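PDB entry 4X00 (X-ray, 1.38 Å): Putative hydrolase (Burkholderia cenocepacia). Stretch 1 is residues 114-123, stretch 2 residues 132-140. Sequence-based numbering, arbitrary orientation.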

ATOM      1  N   GLY A 114      -2.061   0.242  -2.148  1.00  8.25           N
ATOM      2  CA  GLY A 114      -1.101   1.312  -1.963  1.00  8.98           C
ATOM      3  C   GLY A 114      -0.244   1.556  -3.197  1.00  9.38           C
ATOM      4  O   GLY A 114       0.198   2.685  -3.434  1.00  9.53           O
ATOM      5  N   GLY A 115       0.005   0.493  -3.968  1.00  8.73           N
ATOM      6  CA  GLY A 115       0.714   0.635  -5.241  1.00  9.77           C
ATOM      7  C   GLY A 115      -0.090   1.453  -6.246  1.00  9.55           C
ATOM      8  O   GLY A 115       0.453   2.281  -6.987  1.00  9.59           O
ATOM      9  N   ALA A 116      -1.400   1.230  -6.262  1.00 10.07           N
ATOM     10  CA  ALA A 116      -2.258   2.017  -7.149  1.00 10.71           C
ATOM     11  C   ALA A 116      -2.294   3.481  -6.725  1.00 10.49           C
ATOM     12  O   ALA A 116      -2.354   4.389  -7.573  1.00 11.36           O
ATOM     13  CB  ALA A 116      -3.671   1.430  -7.165  1.00 11.60           C
ATOM     14  N   VAL A 117      -2.281   3.712  -5.415  1.00 10.00           N
ATOM     15  CA  VAL A 117      -2.183   5.092  -4.927  1.00 10.19           C
ATOM     16  C   VAL A 117      -0.880   5.748  -5.439  1.00  9.37           C
ATOM     17  O   VAL A 117      -0.903   6.911  -5.895  1.00 10.21           O
ATOM     18  CB  VAL A 117      -2.226   5.146  -3.381  1.00 10.83           C
ATOM     19  CG1 VAL A 117      -1.917   6.544  -2.848  1.00 12.00           C
ATOM     20  CG2 VAL A 117      -3.579   4.638  -2.828  1.00 10.38           C
ATOM     21  N   ILE A 118       0.250   5.023  -5.370  1.00  9.55           N
ATOM     22  CA  ILE A 118       1.498   5.570  -5.917  1.00  9.53           C
ATOM     23  C   ILE A 118       1.359   5.860  -7.406  1.00 10.09           C
ATOM     24  O   ILE A 118       1.804   6.924  -7.864  1.00 10.14           O
ATOM     25  CB  ILE A 118       2.688   4.620  -5.662  1.00  9.72           C
ATOM     26  CG1 ILE A 118       2.971   4.559  -4.164  1.00  9.62           C
ATOM     27  CG2 ILE A 118       3.937   5.138  -6.411  1.00 10.33           C
ATOM     28  CD1 ILE A 118       4.042   3.523  -3.769  1.00  9.73           C
ATOM     29  N   SER A 119       0.768   4.942  -8.176  1.00 10.21           N
ATOM     30  CA  SER A 119       0.638   5.221  -9.614  1.00 10.45           C
ATOM     31  C   SER A 119      -0.174   6.485  -9.854  1.00 10.70           C
ATOM     32  O   SER A 119       0.169   7.289 -10.730  1.00 11.02           O
ATOM     33  CB  SER A 119      -0.030   4.072 -10.364  1.00 10.50           C
ATOM     34  OG  SER A 119       0.811   2.940 -10.318  1.00 10.96           O
ATOM     35  N   ASN A 120      -1.260   6.652  -9.097  1.00 11.00           N
ATOM     36  CA  ASN A 120      -2.092   7.837  -9.270  1.00 11.62           C
ATOM     37  C   ASN A 120      -1.371   9.107  -8.813  1.00 11.79           C
ATOM     38  O   ASN A 120      -1.530  10.165  -9.438  1.00 12.21           O
ATOM     39  CB  ASN A 120      -3.423   7.651  -8.546  1.00 12.27           C
ATOM     40  CG  ASN A 120      -4.367   6.781  -9.325  1.00 13.00           C
ATOM     41  OD1 ASN A 120      -4.402   6.861 -10.559  1.00 14.96           O
ATOM     42  ND2 ASN A 120      -5.187   5.980  -8.619  1.00 13.50           N
ATOM     43  N   TYR A 121      -0.541   8.995  -7.776  1.00 11.35           N
ATOM     44  CA  TYR A 121       0.297  10.105  -7.362  1.00 11.40           C
ATOM     45  C   TYR A 121       1.307  10.471  -8.455  1.00 12.12           C
ATOM     46  O   TYR A 121       1.450  11.655  -8.809  1.00 12.62           O
ATOM     47  CB  TYR A 121       1.014   9.763  -6.039  1.00 11.82           C
ATOM     48  CG  TYR A 121       2.028  10.798  -5.647  1.00 10.88           C
ATOM     49  CD1 TYR A 121       1.638  11.950  -4.961  1.00 11.22           C
ATOM     50  CD2 TYR A 121       3.361  10.671  -6.021  1.00 11.56           C
ATOM     51  CE1 TYR A 121       2.569  12.926  -4.615  1.00 11.42           C
ATOM     52  CE2 TYR A 121       4.290  11.630  -5.673  1.00 12.44           C
ATOM     53  CZ  TYR A 121       3.896  12.772  -4.995  1.00 12.27           C
ATOM     54  OH  TYR A 121       4.851  13.723  -4.666  1.00 13.90           O
ATOM     55  N   LEU A 122       1.985   9.464  -9.004  1.00 11.35           N
ATOM     56  CA  LEU A 122       2.920   9.709 -10.107  1.00 12.68           C
ATOM     57  C   LEU A 122       2.212  10.346 -11.293  1.00 13.86           C
ATOM     58  O   LEU A 122       2.751  11.257 -11.927  1.00 14.42           O
ATOM     59  CB  LEU A 122       3.572   8.402 -10.533  1.00 11.86           C
ATOM     60  CG  LEU A 122       4.581   7.862  -9.520  1.00 12.54           C
ATOM     61  CD1 LEU A 122       5.008   6.465  -9.955  1.00 12.76           C
ATOM     62  CD2 LEU A 122       5.820   8.778  -9.367  1.00 13.81           C
ATOM     63  N   ALA A 123       0.997   9.901 -11.597  1.00 13.78           N
ATOM     64  CA  ALA A 123       0.296  10.452 -12.766  1.00 14.37           C
ATOM     65  C   ALA A 123      -0.029  11.928 -12.571  1.00 16.28           C
ATOM     66  O   ALA A 123       0.107  12.745 -13.495  1.00 17.79           O
ATOM     67  CB  ALA A 123      -0.975   9.652 -13.038  1.00 14.35           C
ATOM     68  N   GLY A 132      12.141   7.718  -4.890  1.00  9.73           N
ATOM     69  CA  GLY A 132      11.974   6.389  -5.437  1.00  9.39           C
ATOM     70  C   GLY A 132      10.690   5.777  -4.897  1.00  9.33           C
ATOM     71  O   GLY A 132      10.066   6.344  -3.985  1.00 10.23           O
ATOM     72  N   ALA A 133      10.317   4.606  -5.412  1.00  8.93           N
ATOM     73  CA  ALA A 133       9.138   3.926  -4.902  1.00  9.00           C
ATOM     74  C   ALA A 133       9.326   2.431  -4.967  1.00  9.42           C
ATOM     75  O   ALA A 133       9.909   1.917  -5.924  1.00  9.87           O
ATOM     76  CB  ALA A 133       7.893   4.340  -5.691  1.00 10.53           C
ATOM     77  N   VAL A 134       8.821   1.764  -3.946  1.00  9.18           N
ATOM     78  CA  VAL A 134       8.762   0.321  -3.891  1.00  8.89           C
ATOM     79  C   VAL A 134       7.293  -0.107  -3.950  1.00  8.00           C
ATOM     80  O   VAL A 134       6.492   0.309  -3.095  1.00  9.17           O
ATOM     81  CB  VAL A 134       9.388  -0.223  -2.601  1.00  9.48           C
ATOM     82  CG1 VAL A 134       9.362  -1.758  -2.609  1.00 10.32           C
ATOM     83  CG2 VAL A 134      10.830   0.308  -2.426  1.00 10.20           C
ATOM     84  N   TYR A 135       6.930  -0.889  -4.961  1.00  7.91           N
ATOM     85  CA  TYR A 135       5.599  -1.488  -5.051  1.00  8.57           C
ATOM     86  C   TYR A 135       5.719  -2.862  -4.420  1.00  8.22           C
ATOM     87  O   TYR A 135       6.468  -3.707  -4.918  1.00  9.49           O
ATOM     88  CB  TYR A 135       5.123  -1.643  -6.486  1.00  9.54           C
ATOM     89  CG  TYR A 135       4.639  -0.379  -7.150  1.00  9.53           C
ATOM     90  CD1 TYR A 135       5.442   0.768  -7.255  1.00 10.89           C
ATOM     91  CD2 TYR A 135       3.371  -0.336  -7.748  1.00  9.39           C
ATOM     92  CE1 TYR A 135       4.972   1.923  -7.884  1.00 10.46           C
ATOM     93  CE2 TYR A 135       2.916   0.821  -8.375  1.00  9.63           C
ATOM     94  CZ  TYR A 135       3.712   1.934  -8.440  1.00 10.14           C
ATOM     95  OH  TYR A 135       3.249   3.054  -9.066  1.00 11.15           O
ATOM     96  N   VAL A 136       5.017  -3.084  -3.326  1.00  7.89           N
ATOM     97  CA  VAL A 136       5.068  -4.363  -2.651  1.00  9.11           C
ATOM     98  C   VAL A 136       3.792  -5.121  -2.965  1.00  8.21           C
ATOM     99  O   VAL A 136       2.711  -4.761  -2.478  1.00  8.51           O
ATOM    100  CB  VAL A 136       5.216  -4.184  -1.150  1.00 11.09           C
ATOM    101  CG1 VAL A 136       5.455  -5.576  -0.523  1.00 11.45           C
ATOM    102  CG2 VAL A 136       6.318  -3.159  -0.838  1.00 11.54           C
ATOM    103  N   ASP A 137       3.882  -6.133  -3.824  1.00  7.93           N
ATOM    104  CA  ASP A 137       2.667  -6.808  -4.293  1.00  7.31           C
ATOM    105  C   ASP A 137       1.637  -5.783  -4.722  1.00  7.35           C
ATOM    106  O   ASP A 137       0.437  -5.914  -4.458  1.00  8.54           O
ATOM    107  CB  ASP A 137       2.139  -7.762  -3.221  1.00  8.47           C
ATOM    108  CG  ASP A 137       3.060  -8.948  -3.076  1.00  8.10           C
ATOM    109  OD1 ASP A 137       4.093  -8.762  -2.404  1.00  9.20           O
ATOM    110  OD2 ASP A 137       2.835 -10.011  -3.728  1.00  8.89           O
ATOM    111  N   GLY A 138       2.122  -4.750  -5.399  1.00  8.20           N
ATOM    112  CA  GLY A 138       1.278  -3.652  -5.804  1.00  8.90           C
ATOM    113  C   GLY A 138       0.267  -3.994  -6.868  1.00  9.13           C
ATOM    114  O   GLY A 138       0.519  -4.775  -7.818  1.00 10.34           O
ATOM    115  N   VAL A 139      -0.918  -3.410  -6.715  1.00  9.34           N
ATOM    116  CA  VAL A 139      -1.812  -3.354  -7.848  1.00 10.39           C
ATOM    117  C   VAL A 139      -1.153  -2.512  -8.924  1.00 10.91           C
ATOM    118  O   VAL A 139      -0.688  -1.408  -8.636  1.00 12.00           O
ATOM    119  CB  VAL A 139      -3.179  -2.764  -7.459  1.00 11.66           C
ATOM    120  CG1 VAL A 139      -4.013  -2.443  -8.741  1.00 13.10           C
ATOM    121  CG2 VAL A 139      -3.916  -3.748  -6.558  1.00 11.73           C
ATOM    122  N   ILE A 140      -1.116  -3.036 -10.148  1.00 10.68           N
ATOM    123  CA  ILE A 140      -0.648  -2.284 -11.308  1.00 12.07           C
ATOM    124  C   ILE A 140      -1.914  -1.817 -12.021  1.00 13.09           C
ATOM    125  O   ILE A 140      -2.268  -0.638 -11.960  1.00 13.48           O
ATOM    126  CB  ILE A 140       0.284  -3.124 -12.210  1.00 11.92           C
ATOM    127  CG1 ILE A 140       1.502  -3.603 -11.393  1.00 11.60           C
ATOM    128  CG2 ILE A 140       0.704  -2.311 -13.431  1.00 12.99           C
ATOM    129  CD1 ILE A 140       2.309  -2.465 -10.700  1.00 11.14           C
TER
HETATM  130  O   HOH W   1      -0.856   0.892 -10.106  1.00 12.10           O

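Close packing of a helix against a neighbouring strand often depends on a place where the helix has no side chain, and the putative hydrolase of entry 4X00 gives a compact example. The helix of residues 114-123 runs roughly antiparallel to the strand of 132-136, at 145°, with the axes approaching to 8.3 Å. Beyond the strand the chain turns and comes closer still: Gly-115 CA lies 4.4 Å from Gly-138 CA. The hollow here is made by two glycines. A CB on Gly-115 would point toward the other stretch and sit 2.9 Å from Gly-138 CA, a clash, and one on Gly-138 would run into Tyr-135 CD2 at the same distance.

The principal bump is Tyr-135. Its CA-to-CB bond points sideways, yet with chi1 at -77° (m) the ring reaches the helix, passing Gly-115, whose O lies 3.2 Å from Tyr-135 CE2. Ile-118 packs obliquely to the ring, CG2 to Tyr-135 CE1 at 3.7 Å, and the same methyl meets Ala-133 CB at 4.1 Å, so that the alanine methyl, whose CA-to-CB bond points toward the helix, packs against the isoleucine. Leu-122 CD1 adds an apolar neighbour 3.9 Å from Tyr-135 OH.

A buried hydroxyl in such surroundings needs a polar partner, and Ser-119 supplies it at the ring edge: Tyr-135 OH donates to Ser-119 OG at 2.7 Å. Ser-119 OG in turn donates to a water 2.6 Å from its oxygen. The same water donates hydrogen bonds to Val-139 O (2.7 Å) and Ile-140 O (2.8 Å), extending the link from the tyrosine hydroxyl to the loop backbone. Nearby, Ala-116 CB rests 4.2 Å from Val-139 CG1, a modest apolar contact beside the glycine hollow. In all, the fit buries 344 Å², counting both sides.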